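Local coordinates for protein member of DUF4221 family (PDB 3S9J) that is of unknown function but folds as a six-bladed beta-propeller of the DUF4221 family, at residues 209-214 with 311-316; 223-226 with 230-233. All coordinates share one frame; numbering follows the deposited sequence.

Contact 1 of 2, residues 209-214 with 311-316; sequences ESRLVC and ADFEII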
loop_
_atom_site.group_PDB
_atom_site.type_symbol
_atom_site.label_atom_id
_atom_site.label_comp_id
_atom_site.label_asym_id
_atom_site.label_seq_id
_atom_site.Cartn_x
_atom_site.Cartn_y
_atom_site.Cartn_z
ATOM N N GLU A 209 15.209 12.286 0.742
ATOM C CA GLU A 209 15.631 12.625 2.107
ATOM C C GLU A 209 15.950 11.393 2.943
ATOM O O GLU A 209 16.237 11.535 4.129
ATOM C CB GLU A 209 14.545 13.441 2.830
ATOM C CG GLU A 209 14.147 14.732 2.145
ATOM C CD GLU A 209 15.279 15.761 2.106
ATOM O OE1 GLU A 209 16.265 15.609 2.856
ATOM O OE2 GLU A 209 15.167 16.722 1.327
ATOM N N SER A 210 15.893 10.204 2.343
ATOM C CA SER A 210 16.114 8.942 3.062
ATOM C C SER A 210 15.218 8.876 4.299
ATOM O O SER A 210 15.674 8.730 5.448
ATOM C CB SER A 210 17.610 8.779 3.400
ATOM O OG SER A 210 18.297 8.447 2.210
ATOM N N ARG A 211 13.918 9.003 4.035
ATOM C CA ARG A 211 12.940 9.282 5.066
ATOM C C ARG A 211 11.740 8.332 4.937
ATOM O O ARG A 211 11.120 8.238 3.887
ATOM C CB ARG A 211 12.494 10.748 4.939
ATOM C CG ARG A 211 11.394 11.198 5.852
ATOM C CD ARG A 211 11.211 12.708 5.773
ATOM N NE ARG A 211 12.324 13.383 6.444
ATOM C CZ ARG A 211 12.745 14.612 6.189
ATOM N NH1 ARG A 211 12.152 15.361 5.268
ATOM N NH2 ARG A 211 13.778 15.092 6.865
ATOM N N LEU A 212 11.434 7.664 6.043
ATOM C CA LEU A 212 10.341 6.716 6.145
ATOM C C LEU A 212 9.198 7.404 6.859
ATOM O O LEU A 212 9.399 8.027 7.898
ATOM C CB LEU A 212 10.764 5.525 6.967
ATOM C CG LEU A 212 9.716 4.456 7.297
ATOM C CD1 LEU A 212 9.173 3.787 6.020
ATOM C CD2 LEU A 212 10.351 3.417 8.245
ATOM N N VAL A 213 7.997 7.250 6.318
ATOM C CA VAL A 213 6.778 7.833 6.905
ATOM C C VAL A 213 5.759 6.695 7.026
ATOM O O VAL A 213 5.537 5.977 6.058
ATOM C CB VAL A 213 6.211 8.969 6.020
ATOM C CG1 VAL A 213 4.960 9.614 6.697
ATOM C CG2 VAL A 213 7.325 10.007 5.706
ATOM N N CYS A 214 5.203 6.497 8.224
ATOM C CA CYS A 214 4.226 5.458 8.522
ATOM C C CYS A 214 2.959 6.094 9.093
ATOM O O CYS A 214 3.033 6.957 9.974
ATOM C CB CYS A 214 4.740 4.467 9.533
ATOM S SG CYS A 214 6.292 3.666 9.037
ATOM N N ALA A 311 6.385 19.154 2.511
ATOM C CA ALA A 311 7.581 18.362 2.855
ATOM C C ALA A 311 7.935 18.455 4.339
ATOM O O ALA A 311 8.667 17.609 4.862
ATOM C CB ALA A 311 8.770 18.756 1.970
ATOM N N ASP A 312 7.391 19.462 5.022
ATOM C CA ASP A 312 7.596 19.623 6.450
ATOM C C ASP A 312 6.464 19.011 7.266
ATOM O O ASP A 312 6.392 19.214 8.470
ATOM C CB ASP A 312 7.730 21.105 6.789
ATOM C CG ASP A 312 8.950 21.761 6.134
ATOM O OD1 ASP A 312 10.055 21.175 6.150
ATOM O OD2 ASP A 312 8.792 22.884 5.622
ATOM N N PHE A 313 5.602 18.247 6.602
ATOM C CA PHE A 313 4.453 17.586 7.206
ATOM C C PHE A 313 3.432 18.538 7.796
ATOM O O PHE A 313 2.773 18.215 8.782
ATOM C CB PHE A 313 4.901 16.530 8.209
ATOM C CG PHE A 313 5.750 15.464 7.587
ATOM C CD1 PHE A 313 5.171 14.427 6.883
ATOM C CD2 PHE A 313 7.126 15.548 7.637
ATOM C CE1 PHE A 313 5.964 13.454 6.290
ATOM C CE2 PHE A 313 7.915 14.601 7.040
ATOM C CZ PHE A 313 7.342 13.556 6.374
ATOM N N GLU A 314 3.295 19.703 7.161
ATOM C CA GLU A 314 2.222 20.620 7.464
ATOM C C GLU A 314 1.064 20.327 6.520
ATOM O O GLU A 314 1.260 20.175 5.316
ATOM C CB GLU A 314 2.699 22.067 7.309
ATOM C CG GLU A 314 3.866 22.411 8.246
ATOM C CD GLU A 314 4.569 23.713 7.903
ATOM O OE1 GLU A 314 4.407 24.224 6.769
ATOM O OE2 GLU A 314 5.308 24.207 8.784
ATOM N N ILE A 315 -0.144 20.221 7.067
ATOM C CA ILE A 315 -1.342 20.045 6.243
ATOM C C ILE A 315 -1.613 21.336 5.459
ATOM O O ILE A 315 -1.753 22.409 6.058
ATOM C CB ILE A 315 -2.578 19.700 7.093
ATOM C CG1 ILE A 315 -2.378 18.376 7.834
ATOM C CG2 ILE A 315 -3.844 19.605 6.200
ATOM C CD1 ILE A 315 -3.444 18.115 8.875
ATOM N N ILE A 316 -1.654 21.239 4.133
ATOM C CA ILE A 316 -1.893 22.396 3.269
ATOM C C ILE A 316 -3.250 22.339 2.551
ATOM O O ILE A 316 -3.673 23.312 1.933
ATOM C CB ILE A 316 -0.734 22.660 2.273
ATOM C CG1 ILE A 316 -0.407 21.425 1.403
ATOM C CG2 ILE A 316 0.482 23.125 3.031
ATOM C CD1 ILE A 316 0.447 21.761 0.165
HETATM O O HOH W 1 9.667 15.351 3.675
#
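Arg211 and the backbone carbonyl of Ala311 meet through a bridging water, which donates to Ala311 O at 2.7 Å and accepts from Arg211 NH1 at 3.0 Å. The water sits at the edge of the guanidinium, in its plane, while Glu209 CB lies over one face of the group. NH1 and Ala311 O are themselves 4.2 Å apart, so the water makes a link the two cannot make directly. Asp226 forms a salt bridge with NE of the same guanidinium. Beside the water bridge the Phe313 ring points its far edge at strand 211-216. Val213 CG2 touches Phe313 CZ at 3.6 Å, near the ring plane, and Arg211 CD reaches the same edge at 4.0 Å from CZ. With CG opposite the carbonyl carbon (chi1 -60°), the phenyl group extends from its turn toward the strand; Tyr279 and Tyr234 stack with it. An alanine in place of Phe313 is likely to leave Val213 CG2 and the aliphatic part of Arg211 without their apolar partner and both tyrosines without a stacking mate. An inner strand of one blade and the turn before strand 315-321 of the next are therefore joined by the edge of the Phe313 ring alongside one water-mediated link, and the arginine's charge is probably balanced chiefly by Asp226 rather than by the turn.

Contact 2 of 2, residues 223-226 with 230-233; sequences MVTD and HIRW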
loop_
_atom_site.group_PDB
_atom_site.type_symbol
_atom_site.label_atom_id
_atom_site.label_comp_id
_atom_site.label_asym_id
_atom_site.label_seq_id
_atom_site.Cartn_x
_atom_site.Cartn_y
_atom_site.Cartn_z
HETATM N N MSE A 223 4.127 8.945 11.669
HETATM C CA MSE A 223 5.402 8.636 12.290
HETATM C C MSE A 223 6.464 8.773 11.223
HETATM O O MSE A 223 6.307 8.251 10.108
HETATM C CB MSE A 223 5.353 7.190 12.772
HETATM C CG MSE A 223 6.433 6.786 13.702
HETATM SE SE MSE A 223 6.401 4.853 13.845
HETATM C CE MSE A 223 7.608 4.514 12.399
ATOM N N VAL A 224 7.546 9.479 11.550
ATOM C CA VAL A 224 8.603 9.760 10.585
ATOM C C VAL A 224 9.964 9.468 11.198
ATOM O O VAL A 224 10.209 9.780 12.359
ATOM C CB VAL A 224 8.559 11.231 10.115
ATOM C CG1 VAL A 224 9.730 11.559 9.133
ATOM C CG2 VAL A 224 7.187 11.585 9.534
ATOM N N THR A 225 10.849 8.867 10.412
ATOM C CA THR A 225 12.223 8.662 10.840
ATOM C C THR A 225 13.173 8.775 9.654
ATOM O O THR A 225 12.872 8.307 8.575
ATOM C CB THR A 225 12.438 7.296 11.558
ATOM O OG1 THR A 225 13.811 7.191 11.994
ATOM C CG2 THR A 225 12.095 6.162 10.684
ATOM N N ASP A 226 14.306 9.426 9.881
ATOM C CA ASP A 226 15.361 9.620 8.870
ATOM C C ASP A 226 16.575 8.704 9.046
ATOM O O ASP A 226 17.469 8.694 8.181
ATOM C CB ASP A 226 15.859 11.070 8.916
ATOM C CG ASP A 226 14.790 12.059 8.564
ATOM O OD1 ASP A 226 13.798 11.675 7.913
ATOM O OD2 ASP A 226 14.939 13.228 8.923
ATOM N N HIS A 230 15.278 6.992 15.263
ATOM C CA HIS A 230 14.661 8.103 15.975
ATOM C C HIS A 230 13.399 8.585 15.265
ATOM O O HIS A 230 13.419 8.905 14.077
ATOM C CB HIS A 230 15.650 9.242 16.140
ATOM C CG HIS A 230 16.854 8.852 16.935
ATOM N ND1 HIS A 230 18.002 8.359 16.350
ATOM C CD2 HIS A 230 17.075 8.838 18.270
ATOM C CE1 HIS A 230 18.887 8.075 17.290
ATOM N NE2 HIS A 230 18.353 8.368 18.463
ATOM N N ILE A 231 12.325 8.631 16.038
ATOM C CA ILE A 231 10.979 8.871 15.569
ATOM C C ILE A 231 10.486 10.286 15.878
ATOM O O ILE A 231 10.736 10.822 16.971
ATOM C CB ILE A 231 10.006 7.891 16.277
ATOM C CG1 ILE A 231 10.413 6.437 16.029
ATOM C CG2 ILE A 231 8.585 8.115 15.816
ATOM C CD1 ILE A 231 10.740 6.136 14.637
ATOM N N ARG A 232 9.778 10.873 14.911
ATOM C CA ARG A 232 9.055 12.136 15.082
ATOM C C ARG A 232 7.596 11.924 14.677
ATOM O O ARG A 232 7.302 11.104 13.801
ATOM C CB ARG A 232 9.660 13.238 14.188
ATOM C CG ARG A 232 11.058 13.636 14.563
ATOM C CD ARG A 232 11.529 14.870 13.779
ATOM N NE ARG A 232 11.446 14.772 12.312
ATOM C CZ ARG A 232 12.220 13.996 11.545
ATOM N NH1 ARG A 232 13.121 13.179 12.083
ATOM N NH2 ARG A 232 12.095 14.029 10.224
ATOM N N TRP A 233 6.692 12.665 15.307
ATOM C CA TRP A 233 5.272 12.524 15.024
ATOM C C TRP A 233 4.712 13.843 14.525
ATOM O O TRP A 233 5.067 14.904 15.048
ATOM C CB TRP A 233 4.513 12.081 16.274
ATOM C CG TRP A 233 4.903 10.726 16.769
ATOM C CD1 TRP A 233 5.870 10.435 17.683
ATOM C CD2 TRP A 233 4.328 9.486 16.378
ATOM N NE1 TRP A 233 5.928 9.083 17.888
ATOM C CE2 TRP A 233 4.992 8.476 17.091
ATOM C CE3 TRP A 233 3.313 9.126 15.479
ATOM C CZ2 TRP A 233 4.675 7.128 16.943
ATOM C CZ3 TRP A 233 2.990 7.774 15.341
ATOM C CH2 TRP A 233 3.668 6.797 16.068
HETATM O O HOH W 2 14.957 10.637 12.319
#
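Strands 223-225 and 231-233 run antiparallel, their axes 4.6 Å apart at closest, and Val224 and Arg232 form a hydrogen-bonded pair with both N-to-O distances, Val224 N to Arg232 O and Arg232 N to Val224 O, at 2.8 Å. On the face shared by Met223, Ile231 and Trp233, the selenomethionine at position 223 lays CG over the six-membered ring of Trp233, a CH-pi contact 3.8 Å from its centroid and 16° off the normal; SE approaches obliquely, a Met-aromatic contact. Ile231 CG2 presses tightly on Met223 CG at 3.3 Å and reaches over the same indole face. On the opposite face Arg232, bent at chi3 (-55°), curls back so that NH2 gives a salt bridge to Asp226 OD2 at 3.2 Å, entering from above the carboxylate plane; the carboxylate's stronger partner is Arg211, through OD1, and Arg232 NE bonds to Tyr234 OH. At the turn, Thr225 OG1 donates to His230 O at 2.7 Å, from above the carbonyl plane, and also bonds to Lys229 N. A water accepts from Asp226 N and donates to His230 O. This is a beta hairpin closing the outer edge of a four-stranded antiparallel propeller blade.

Both contacts involve the four-stranded sheet of strands 201-206, 211-216, 221-225 and 231-235, but in different ways. Contact 2 pairs its last two strands through backbone hydrogen bonds as well as side chains, whereas contact 1 joins its second strand to a turn of the following sheet by side-chain packing and a water bridge to a backbone carbonyl. Each is partly buried: Val213 and Phe313 are enclosed in contact 1, Met223, Val224 and Thr225 in contact 2, with His230 and Trp233 exposed. The two meet at Asp226, whose OD1 takes Arg211 NE at 2.7 Å, and at Val224, whose CG2 packs on Phe313 CZ. Asp226 thus links an arginine of each contact, and Val224 extends the apolar surface between the blades.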